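Local coordinates for methyltransferase domain-containing protein (Deinococcus radiodurans, PDB 3M33) that is of unknown detailed function but probably acts as a methyltransferase, with a Rossmann-like fold of the class I kind, at residues T50-A55 against F112-S117; L170-T175 against T200-P205; P143-P148 against R207-L212. All coordinates share one frame; numbering follows the deposited sequence.

Interaction 1: T50-A55 against F112-S117. With SO4 (sulfate ion), chain J.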
loop_
_atom_site.group_PDB
_atom_site.type_symbol
_atom_site.label_atom_id
_atom_site.label_comp_id
_atom_site.label_asym_id
_atom_site.label_seq_id
_atom_site.Cartn_x
_atom_site.Cartn_y
_atom_site.Cartn_z
ATOM N N THR A 50 6.788 19.729 -0.369
ATOM C CA THR A 50 6.510 18.542 -1.199
ATOM C C THR A 50 5.051 18.415 -1.638
ATOM O O THR A 50 4.150 18.443 -0.803
ATOM C CB THR A 50 6.867 17.250 -0.449
ATOM O OG1 THR A 50 8.231 17.315 -0.007
ATOM C CG2 THR A 50 6.666 16.046 -1.343
ATOM N N ARG A 51 4.833 18.259 -2.943
ATOM C CA ARG A 51 3.520 17.928 -3.493
ATOM C C ARG A 51 3.403 16.420 -3.675
ATOM O O ARG A 51 4.147 15.816 -4.454
ATOM C CB ARG A 51 3.302 18.598 -4.854
ATOM C CG ARG A 51 3.927 19.981 -4.991
ATOM C CD ARG A 51 3.027 21.069 -4.489
ATOM N NE ARG A 51 1.948 21.392 -5.419
ATOM C CZ ARG A 51 1.037 22.338 -5.195
ATOM N NH1 ARG A 51 1.085 23.054 -4.073
ATOM N NH2 ARG A 51 0.082 22.573 -6.087
ATOM N N VAL A 52 2.450 15.818 -2.976
ATOM C CA VAL A 52 2.327 14.373 -2.951
ATOM C C VAL A 52 1.097 13.895 -3.716
ATOM O O VAL A 52 0.034 14.510 -3.651
ATOM C CB VAL A 52 2.253 13.854 -1.511
ATOM C CG1 VAL A 52 2.224 12.318 -1.497
ATOM C CG2 VAL A 52 3.435 14.371 -0.707
ATOM N N LEU A 53 1.266 12.808 -4.459
ATOM C CA LEU A 53 0.151 12.056 -5.012
ATOM C C LEU A 53 0.174 10.644 -4.439
ATOM O O LEU A 53 1.174 9.922 -4.572
ATOM C CB LEU A 53 0.233 11.993 -6.529
ATOM C CG LEU A 53 -0.895 11.173 -7.161
ATOM C CD1 LEU A 53 -2.230 11.920 -7.030
ATOM C CD2 LEU A 53 -0.593 10.916 -8.616
ATOM N N GLU A 54 -0.920 10.253 -3.789
ATOM C CA GLU A 54 -1.034 8.909 -3.236
ATOM C C GLU A 54 -2.023 8.083 -4.034
ATOM O O GLU A 54 -3.194 8.439 -4.134
ATOM C CB GLU A 54 -1.480 8.950 -1.774
ATOM C CG GLU A 54 -1.464 7.576 -1.120
ATOM C CD GLU A 54 -2.316 7.479 0.142
ATOM O OE1 GLU A 54 -2.875 8.501 0.601
ATOM O OE2 GLU A 54 -2.429 6.356 0.667
ATOM N N ALA A 55 -1.549 6.984 -4.604
ATOM C CA ALA A 55 -2.421 6.066 -5.333
ATOM C C ALA A 55 -3.061 5.054 -4.386
ATOM O O ALA A 55 -2.377 4.403 -3.583
ATOM C CB ALA A 55 -1.631 5.339 -6.433
ATOM N N PHE A 112 3.958 16.343 -9.469
ATOM C CA PHE A 112 4.166 16.014 -8.065
ATOM C C PHE A 112 5.636 15.689 -7.792
ATOM O O PHE A 112 6.335 15.169 -8.665
ATOM C CB PHE A 112 3.293 14.814 -7.681
ATOM C CG PHE A 112 1.821 15.073 -7.805
ATOM C CD1 PHE A 112 1.127 15.719 -6.781
ATOM C CD2 PHE A 112 1.125 14.663 -8.934
ATOM C CE1 PHE A 112 -0.237 15.965 -6.891
ATOM C CE2 PHE A 112 -0.248 14.891 -9.051
ATOM C CZ PHE A 112 -0.933 15.549 -8.033
ATOM N N GLY A 113 6.106 15.992 -6.585
ATOM C CA GLY A 113 7.460 15.635 -6.195
ATOM C C GLY A 113 7.545 14.236 -5.598
ATOM O O GLY A 113 8.620 13.638 -5.514
ATOM N N LEU A 114 6.407 13.707 -5.172
ATOM C CA LEU A 114 6.363 12.347 -4.636
ATOM C C LEU A 114 5.090 11.626 -5.081
ATOM O O LEU A 114 3.986 12.169 -4.968
ATOM C CB LEU A 114 6.461 12.363 -3.100
ATOM C CG LEU A 114 6.379 11.020 -2.373
ATOM C CD1 LEU A 114 7.609 10.182 -2.697
ATOM C CD2 LEU A 114 6.272 11.242 -0.861
ATOM N N ILE A 115 5.248 10.407 -5.588
ATOM C CA ILE A 115 4.108 9.557 -5.879
ATOM C C ILE A 115 4.271 8.348 -4.990
ATOM O O ILE A 115 5.286 7.673 -5.031
ATOM C CB ILE A 115 4.049 9.134 -7.359
ATOM C CG1 ILE A 115 3.808 10.347 -8.266
ATOM C CG2 ILE A 115 2.961 8.115 -7.576
ATOM C CD1 ILE A 115 5.041 11.204 -8.462
ATOM N N VAL A 116 3.282 8.084 -4.155
ATOM C CA VAL A 116 3.440 7.048 -3.161
ATOM C C VAL A 116 2.302 6.024 -3.232
ATOM O O VAL A 116 1.161 6.358 -3.581
ATOM C CB VAL A 116 3.543 7.659 -1.758
ATOM C CG1 VAL A 116 2.262 8.353 -1.395
ATOM C CG2 VAL A 116 3.848 6.582 -0.743
ATOM N N SER A 117 2.613 4.766 -2.933
ATOM C CA SER A 117 1.581 3.734 -2.922
ATOM C C SER A 117 1.895 2.660 -1.904
ATOM O O SER A 117 2.888 1.941 -2.047
ATOM C CB SER A 117 1.461 3.097 -4.308
ATOM O OG SER A 117 0.553 2.015 -4.285
HETATM S S SO4 J . 7.634 19.108 -5.195
HETATM O O1 SO4 J . 8.750 18.617 -4.374
HETATM O O2 SO4 J . 7.506 20.562 -5.052
HETATM O O3 SO4 J . 7.877 18.792 -6.606
HETATM O O4 SO4 J . 6.412 18.490 -4.731
#

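Interaction 2: L170-T175 against T200-P205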
loop_
_atom_site.group_PDB
_atom_site.type_symbol
_atom_site.label_atom_id
_atom_site.label_comp_id
_atom_site.label_asym_id
_atom_site.label_seq_id
_atom_site.Cartn_x
_atom_site.Cartn_y
_atom_site.Cartn_z
ATOM N N LEU A 170 8.687 -13.411 10.641
ATOM C CA LEU A 170 7.908 -14.542 11.118
ATOM C C LEU A 170 6.616 -14.041 11.761
ATOM O O LEU A 170 6.642 -13.130 12.584
ATOM C CB LEU A 170 8.713 -15.348 12.146
ATOM C CG LEU A 170 8.026 -16.568 12.761
ATOM C CD1 LEU A 170 7.731 -17.603 11.674
ATOM C CD2 LEU A 170 8.859 -17.191 13.869
ATOM N N ALA A 171 5.487 -14.628 11.381
ATOM C CA ALA A 171 4.230 -14.362 12.075
ATOM C C ALA A 171 3.502 -15.674 12.331
ATOM O O ALA A 171 3.882 -16.712 11.781
ATOM C CB ALA A 171 3.357 -13.427 11.249
ATOM N N HIS A 172 2.460 -15.632 13.162
ATOM C CA HIS A 172 1.590 -16.798 13.360
ATOM C C HIS A 172 0.130 -16.422 13.168
ATOM O O HIS A 172 -0.308 -15.352 13.610
ATOM C CB HIS A 172 1.751 -17.381 14.763
ATOM C CG HIS A 172 3.142 -17.831 15.073
ATOM N ND1 HIS A 172 3.535 -19.150 14.980
ATOM C CD2 HIS A 172 4.232 -17.137 15.474
ATOM C CE1 HIS A 172 4.810 -19.248 15.309
ATOM N NE2 HIS A 172 5.255 -18.042 15.615
ATOM N N ALA A 173 -0.614 -17.296 12.499
ATOM C CA ALA A 173 -2.073 -17.226 12.503
ATOM C C ALA A 173 -2.532 -18.009 13.735
ATOM O O ALA A 173 -2.271 -19.214 13.843
ATOM C CB ALA A 173 -2.636 -17.830 11.247
ATOM N N PRO A 174 -3.197 -17.325 14.681
ATOM C CA PRO A 174 -3.412 -17.931 16.008
ATOM C C PRO A 174 -4.392 -19.100 16.000
ATOM O O PRO A 174 -4.301 -19.944 16.881
ATOM C CB PRO A 174 -3.968 -16.774 16.862
ATOM C CG PRO A 174 -3.666 -15.520 16.076
ATOM C CD PRO A 174 -3.657 -15.931 14.619
ATOM N N THR A 175 -5.299 -19.160 15.032
ATOM C CA THR A 175 -6.275 -20.252 14.998
ATOM C C THR A 175 -6.502 -20.820 13.602
ATOM O O THR A 175 -6.174 -20.186 12.587
ATOM C CB THR A 175 -7.638 -19.803 15.531
ATOM O OG1 THR A 175 -8.227 -18.909 14.587
ATOM C CG2 THR A 175 -7.487 -19.093 16.881
ATOM N N THR A 200 1.711 -24.816 16.361
ATOM C CA THR A 200 2.170 -24.878 17.745
ATOM C C THR A 200 1.162 -24.186 18.654
ATOM O O THR A 200 0.026 -23.925 18.257
ATOM C CB THR A 200 3.537 -24.209 17.909
ATOM O OG1 THR A 200 3.413 -22.805 17.652
ATOM C CG2 THR A 200 4.545 -24.813 16.936
ATOM N N VAL A 201 1.577 -23.887 19.876
ATOM C CA VAL A 201 0.718 -23.156 20.793
ATOM C C VAL A 201 0.471 -21.744 20.242
ATOM O O VAL A 201 -0.607 -21.169 20.404
ATOM C CB VAL A 201 1.342 -23.081 22.209
ATOM C CG1 VAL A 201 2.800 -22.609 22.140
ATOM C CG2 VAL A 201 0.521 -22.169 23.100
ATOM N N ARG A 202 1.479 -21.197 19.576
ATOM C CA ARG A 202 1.353 -19.891 18.952
ATOM C C ARG A 202 0.408 -19.930 17.742
ATOM O O ARG A 202 -0.060 -18.895 17.272
ATOM C CB ARG A 202 2.739 -19.371 18.558
ATOM C CG ARG A 202 3.677 -19.113 19.755
ATOM C CD ARG A 202 5.123 -18.874 19.299
ATOM N NE ARG A 202 5.758 -20.111 18.845
ATOM C CZ ARG A 202 6.703 -20.758 19.522
ATOM N NH1 ARG A 202 7.218 -21.884 19.040
ATOM N NH2 ARG A 202 7.143 -20.273 20.679
ATOM N N GLY A 203 0.108 -21.128 17.253
ATOM C CA GLY A 203 -0.693 -21.265 16.047
ATOM C C GLY A 203 0.156 -21.659 14.855
ATOM O O GLY A 203 1.192 -22.304 15.012
HETATM N N MSE A 204 -0.267 -21.266 13.658
HETATM C CA MSE A 204 0.456 -21.629 12.441
HETATM C C MSE A 204 1.456 -20.556 11.994
HETATM O O MSE A 204 1.076 -19.400 11.796
HETATM C CB MSE A 204 -0.532 -21.887 11.310
HETATM C CG MSE A 204 0.088 -22.585 10.129
HETATM SE SE MSE A 204 0.530 -24.445 10.537
HETATM C CE MSE A 204 1.536 -24.817 8.907
ATOM N N PRO A 205 2.727 -20.949 11.791
ATOM C CA PRO A 205 3.824 -20.050 11.411
ATOM C C PRO A 205 3.882 -19.776 9.902
ATOM O O PRO A 205 3.716 -20.682 9.098
ATOM C CB PRO A 205 5.070 -20.839 11.808
ATOM C CG PRO A 205 4.588 -22.265 12.116
ATOM C CD PRO A 205 3.151 -22.354 11.771
#

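Interaction 3: P143-P148 against R207-L212. With GOL (glycerol), chain K; SO4 (sulfate ion), chain I; SO4 (sulfate ion), chain E.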
loop_
_atom_site.group_PDB
_atom_site.type_symbol
_atom_site.label_atom_id
_atom_site.label_comp_id
_atom_site.label_asym_id
_atom_site.label_seq_id
_atom_site.Cartn_x
_atom_site.Cartn_y
_atom_site.Cartn_z
ATOM N N PRO A 143 2.819 -6.227 -1.027
ATOM C CA PRO A 143 2.460 -7.146 0.054
ATOM C C PRO A 143 3.121 -8.522 -0.073
ATOM O O PRO A 143 2.666 -9.467 0.565
ATOM C CB PRO A 143 0.944 -7.267 -0.101
ATOM C CG PRO A 143 0.727 -7.136 -1.590
ATOM C CD PRO A 143 1.838 -6.249 -2.124
ATOM N N ARG A 144 4.185 -8.626 -0.863
ATOM C CA ARG A 144 4.889 -9.901 -1.039
ATOM C C ARG A 144 6.361 -9.600 -1.115
ATOM O O ARG A 144 6.739 -8.441 -1.308
ATOM C CB ARG A 144 4.485 -10.579 -2.355
ATOM C CG ARG A 144 3.153 -11.276 -2.336
ATOM C CD ARG A 144 2.670 -11.548 -3.764
ATOM N NE ARG A 144 1.387 -10.888 -4.006
ATOM C CZ ARG A 144 1.198 -9.881 -4.857
ATOM N NH1 ARG A 144 2.208 -9.417 -5.582
ATOM N NH2 ARG A 144 -0.011 -9.347 -4.989
ATOM N N LEU A 145 7.185 -10.642 -1.011
ATOM C CA LEU A 145 8.637 -10.479 -0.968
ATOM C C LEU A 145 9.178 -9.805 -2.211
ATOM O O LEU A 145 10.138 -9.036 -2.133
ATOM C CB LEU A 145 9.345 -11.829 -0.798
ATOM C CG LEU A 145 10.849 -11.683 -0.543
ATOM C CD1 LEU A 145 11.090 -11.006 0.830
ATOM C CD2 LEU A 145 11.551 -13.061 -0.634
ATOM N N ASN A 146 8.566 -10.094 -3.359
ATOM C CA ASN A 146 9.002 -9.502 -4.627
ATOM C C ASN A 146 7.793 -9.287 -5.527
ATOM O O ASN A 146 6.995 -10.205 -5.733
ATOM C CB ASN A 146 10.060 -10.397 -5.309
ATOM C CG ASN A 146 10.641 -9.772 -6.576
ATOM O OD1 ASN A 146 11.116 -8.636 -6.567
ATOM N ND2 ASN A 146 10.605 -10.524 -7.678
ATOM N N VAL A 147 7.640 -8.063 -6.028
ATOM C CA VAL A 147 6.559 -7.715 -6.941
ATOM C C VAL A 147 7.201 -7.316 -8.278
ATOM O O VAL A 147 7.507 -6.153 -8.506
ATOM C CB VAL A 147 5.675 -6.569 -6.378
ATOM C CG1 VAL A 147 4.526 -6.262 -7.325
ATOM C CG2 VAL A 147 5.120 -6.946 -5.003
ATOM N N PRO A 148 7.430 -8.303 -9.158
ATOM C CA PRO A 148 8.225 -8.128 -10.381
ATOM C C PRO A 148 7.794 -6.951 -11.258
ATOM O O PRO A 148 8.660 -6.304 -11.847
ATOM C CB PRO A 148 8.003 -9.439 -11.149
ATOM C CG PRO A 148 7.592 -10.424 -10.145
ATOM C CD PRO A 148 6.935 -9.679 -8.999
ATOM N N ARG A 207 5.458 -16.391 6.904
ATOM C CA ARG A 207 6.242 -15.168 6.808
ATOM C C ARG A 207 5.386 -14.019 6.294
ATOM O O ARG A 207 4.689 -14.161 5.309
ATOM C CB ARG A 207 7.439 -15.365 5.884
ATOM C CG ARG A 207 8.319 -16.529 6.281
ATOM C CD ARG A 207 9.079 -16.222 7.566
ATOM N NE ARG A 207 10.405 -15.701 7.261
ATOM C CZ ARG A 207 11.536 -16.264 7.663
ATOM N NH1 ARG A 207 12.700 -15.724 7.317
ATOM N NH2 ARG A 207 11.500 -17.360 8.412
ATOM N N GLU A 208 5.416 -12.888 6.976
ATOM C CA GLU A 208 4.860 -11.680 6.391
ATOM C C GLU A 208 5.993 -11.054 5.589
ATOM O O GLU A 208 7.044 -10.746 6.138
ATOM C CB GLU A 208 4.392 -10.721 7.499
ATOM C CG GLU A 208 3.051 -11.093 8.138
ATOM C CD GLU A 208 1.861 -10.706 7.264
ATOM O OE1 GLU A 208 2.063 -9.946 6.281
ATOM O OE2 GLU A 208 0.727 -11.149 7.564
ATOM N N GLU A 209 5.793 -10.852 4.297
ATOM C CA GLU A 209 6.883 -10.359 3.467
ATOM C C GLU A 209 6.505 -9.096 2.701
ATOM O O GLU A 209 5.360 -8.920 2.313
ATOM C CB GLU A 209 7.367 -11.472 2.522
ATOM C CG GLU A 209 7.579 -12.778 3.259
ATOM C CD GLU A 209 8.353 -13.820 2.460
ATOM O OE1 GLU A 209 7.993 -14.087 1.301
ATOM O OE2 GLU A 209 9.330 -14.365 3.006
ATOM N N ARG A 210 7.474 -8.212 2.488
ATOM C CA ARG A 210 7.212 -6.958 1.794
ATOM C C ARG A 210 8.341 -6.624 0.827
ATOM O O ARG A 210 9.483 -7.007 1.047
ATOM C CB ARG A 210 7.046 -5.807 2.789
ATOM C CG ARG A 210 5.971 -6.033 3.844
ATOM C CD ARG A 210 4.536 -5.816 3.304
ATOM N NE ARG A 210 3.578 -5.879 4.410
ATOM C CZ ARG A 210 3.104 -7.015 4.908
ATOM N NH1 ARG A 210 3.499 -8.170 4.380
ATOM N NH2 ARG A 210 2.259 -7.007 5.940
ATOM N N HIS A 211 8.007 -5.902 -0.237
ATOM C CA HIS A 211 8.987 -5.458 -1.221
ATOM C C HIS A 211 8.934 -3.937 -1.286
ATOM O O HIS A 211 7.975 -3.381 -1.807
ATOM C CB HIS A 211 8.609 -6.029 -2.594
ATOM C CG HIS A 211 9.582 -5.708 -3.686
ATOM N ND1 HIS A 211 9.293 -5.926 -5.020
ATOM C CD2 HIS A 211 10.842 -5.215 -3.651
ATOM C CE1 HIS A 211 10.331 -5.572 -5.755
ATOM N NE2 HIS A 211 11.280 -5.128 -4.953
ATOM N N LEU A 212 9.956 -3.261 -0.769
ATOM C CA LEU A 212 9.984 -1.798 -0.785
ATOM C C LEU A 212 10.802 -1.294 -1.949
ATOM O O LEU A 212 11.892 -1.807 -2.205
ATOM C CB LEU A 212 10.609 -1.242 0.496
ATOM C CG LEU A 212 9.883 -1.252 1.830
ATOM C CD1 LEU A 212 9.572 -2.669 2.279
ATOM C CD2 LEU A 212 10.742 -0.541 2.874
HETATM C C1 GOL K . 2.045 -14.535 3.290
HETATM O O1 GOL K . 0.835 -14.355 3.987
HETATM C C2 GOL K . 2.351 -13.307 2.437
HETATM O O2 GOL K . 3.448 -13.559 1.569
HETATM C C3 GOL K . 2.615 -12.130 3.379
HETATM O O3 GOL K . 3.263 -11.077 2.705
HETATM S S SO4 I . 1.033 -7.391 9.309
HETATM O O1 SO4 I . 0.926 -5.935 9.424
HETATM O O2 SO4 I . 0.200 -7.890 8.218
HETATM O O3 SO4 I . 2.425 -7.746 9.062
HETATM O O4 SO4 I . 0.572 -8.007 10.548
HETATM S S SO4 E . 8.016 -20.701 8.241
HETATM O O1 SO4 E . 8.903 -19.575 7.952
HETATM O O2 SO4 E . 7.301 -20.456 9.490
HETATM O O3 SO4 E . 7.051 -20.869 7.154
HETATM O O4 SO4 E . 8.806 -21.923 8.388
HETATM O O HOH W 1 6.152 -13.462 -0.294
#

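Interaction 1: T50-A55 against F112-S117
Arg-51 O takes two backbone donors from the neighbouring strand: Gly-113 N at 2.9 Å and, longer, Leu-114 N at 3.2 Å. This bifurcated acceptor sits where 112-118 turns a corner. Beyond it the parallel ladder is regular: Leu-53 N gives to Leu-114 O (2.8 Å), Leu-53 O takes Val-116 N (2.8 Å), and Ala-55 N reaches Val-116 O (3.0 Å). Arg-51 N faces a sulfate ion, probably from the crystallisation liquor, at a doubtfully short modelled length. Of the side chains, the buried carboxylate of Glu-54 is met by Trp-73 NE1, Thr-50 OG1 by Thr-47 N, and Ser-117 OG by weak bonds to Gly-120 and Pro-121. Apolar residues suit most of the rest: Leu-53 CB sits over the centre of one face of the Phe-112 ring, 3.6 Å away, a CH-pi contact. Val-52 CG1, anti to its backbone N (chi1 -176°), meets Val-116 CG1 at 4.0 Å on the sheet face of Glu-54. Val-52 and Glu-54 also pair with strand 72-77, making 51-55 an interior strand. It precedes a glycine-rich pattern resembling the cofactor loop of class I methyltransferases. Leu-53 and Ile-115 pack on helix 128-131, Val-52 and Leu-114 on Leu-46.

Interaction 2: L170-T175 against T200-P205
Met-204 O accepts the backbone N-H of Ala-173 at 2.8 Å, and His-172 CA adds a CA-H...O contact to the same oxygen at 3.1 Å. Met-204 N returns a bond to Ala-173 O (2.9 Å), which makes these two residues an antiparallel hydrogen-bonded pair; His-172 and Pro-205 form the non-hydrogen-bonded pair next to it. Proline suits that position because its missing N-H is not needed for the pairing with 170-173, while its CA still approaches Ala-171 O.

The side chains of His-172 and Arg-202 carry most of the remaining contact. CG of His-172 stands anti to the carbonyl carbon (chi1 -60°), and Arg-202 CB sits over the centre of the imidazole, 3.7 Å from it, as a CH-pi contact. The guanidinium lies farther along, turned 44° from the ring plane, so the aliphatic part of the arginine, not a stacked cation, covers this face. Leu-170 CD1 lies beside Pro-205 CB at 4.2 Å.

Residues 200-203 form a type I beta turn, with Gly-203 N bonded to Thr-200 O and Thr-200 N to Gly-203 O (2.9 Å). Gly-203 has a positive phi (105°), and a CB there would collide with Ala-173 O; glycine is what lets the turn run close against Pro-174. On the sheet face of Ala-173 and Met-204, Met-204, modelled as selenomethionine, leads away to Trp-179 and Trp-195 in the helices that link the two strands, and Ala-173 is small enough to fit beside Trp-179. Thr-175 caps the first of those helices.

The contact thus relies on backbone pairing and on carbon atoms laid against a ring, with no salt bridge across it, which suggests that shape and strand register, more than charge, probably hold this outlying end of the sheet together.

Interaction 3: P143-P148 against R207-L212
His-211 and Val-147 meet where the loop after strand 136-142 folds back over strand 204-216, the antiparallel strand placed as in the sheet of class I methyltransferases. Among hydrogen bonds, Val-147 N gives to His-211 ND1 at 2.9 Å, nearly straight (169°) though 27° out of the ring plane. CG of His-211 is anti to the backbone N (chi1 -177°), and its CB rests against Leu-145 O. NE2 is hydrogen-bonded to Glu-164 OE2 and the ring stacks on His-166, so histidine suits a place that must accept on one side and meet a carboxylate on the other.

The bridged contacts run through small molecules. One water accepts from Leu-145 N and donates to Glu-209 OE1; the other oxygen, OE2, is hydrogen-bonded to Ser-168 OG. Glycerol, probably from the crystallisation liquor, gives from O3 to Pro-143 O (2.7 Å), and the same O3 takes Glu-209 N (3.0 Å). The first bond supplies Pro-143 O with a donor beside the nearby acceptor Glu-209 O.

The charged group is Arg-210. Both NH1 and NH2 grip Glu-208 OE1, each at 3.0 Å, end-on; NH1 also gives to Glu-209 O (2.9 Å) from above the carbonyl plane, while NE pairs with Glu-35. An alanine here would probably leave Glu-208 OE1 and Glu-35 without the guanidinium, deprive Glu-209 O of its NH1 donor and open a gap where CD had lain on Pro-143. A sulfate ion accepts a weak bond from NH2.

Packing completes the contact. Leu-145 crosses Glu-209: Leu-145 CB touches Glu-209 OE1 and Leu-145 CD1 lies by Glu-209 CB. Asn-146 lies beside His-211, pointing the same way, with the amide plane 46° from the ring and Asn-146 OD1 3.3 Å from His-211 CE1.

How the interactions relate
All three contacts belong to one mixed sheet, but they sample it at different depths. Interaction 1 is its buried core, two parallel interior strands that bond backbone to backbone, with mostly apolar side chains on both faces, one of which also buries Glu-54. Interactions 2 and 3 are only partly buried and share strand 204-216; they touch through Ala-171 and Glu-208. Interaction 2 still uses sheet pairing, antiparallel and short, and adds a turn. Interaction 3 sets an irregular loop on the strand, and there polar and charged side chains, water and glycerol replace the ladder. Interactions 1 and 2 lie on opposite sides of the chain's centre, with centres 37 Å apart; interaction 3 falls between these extremes.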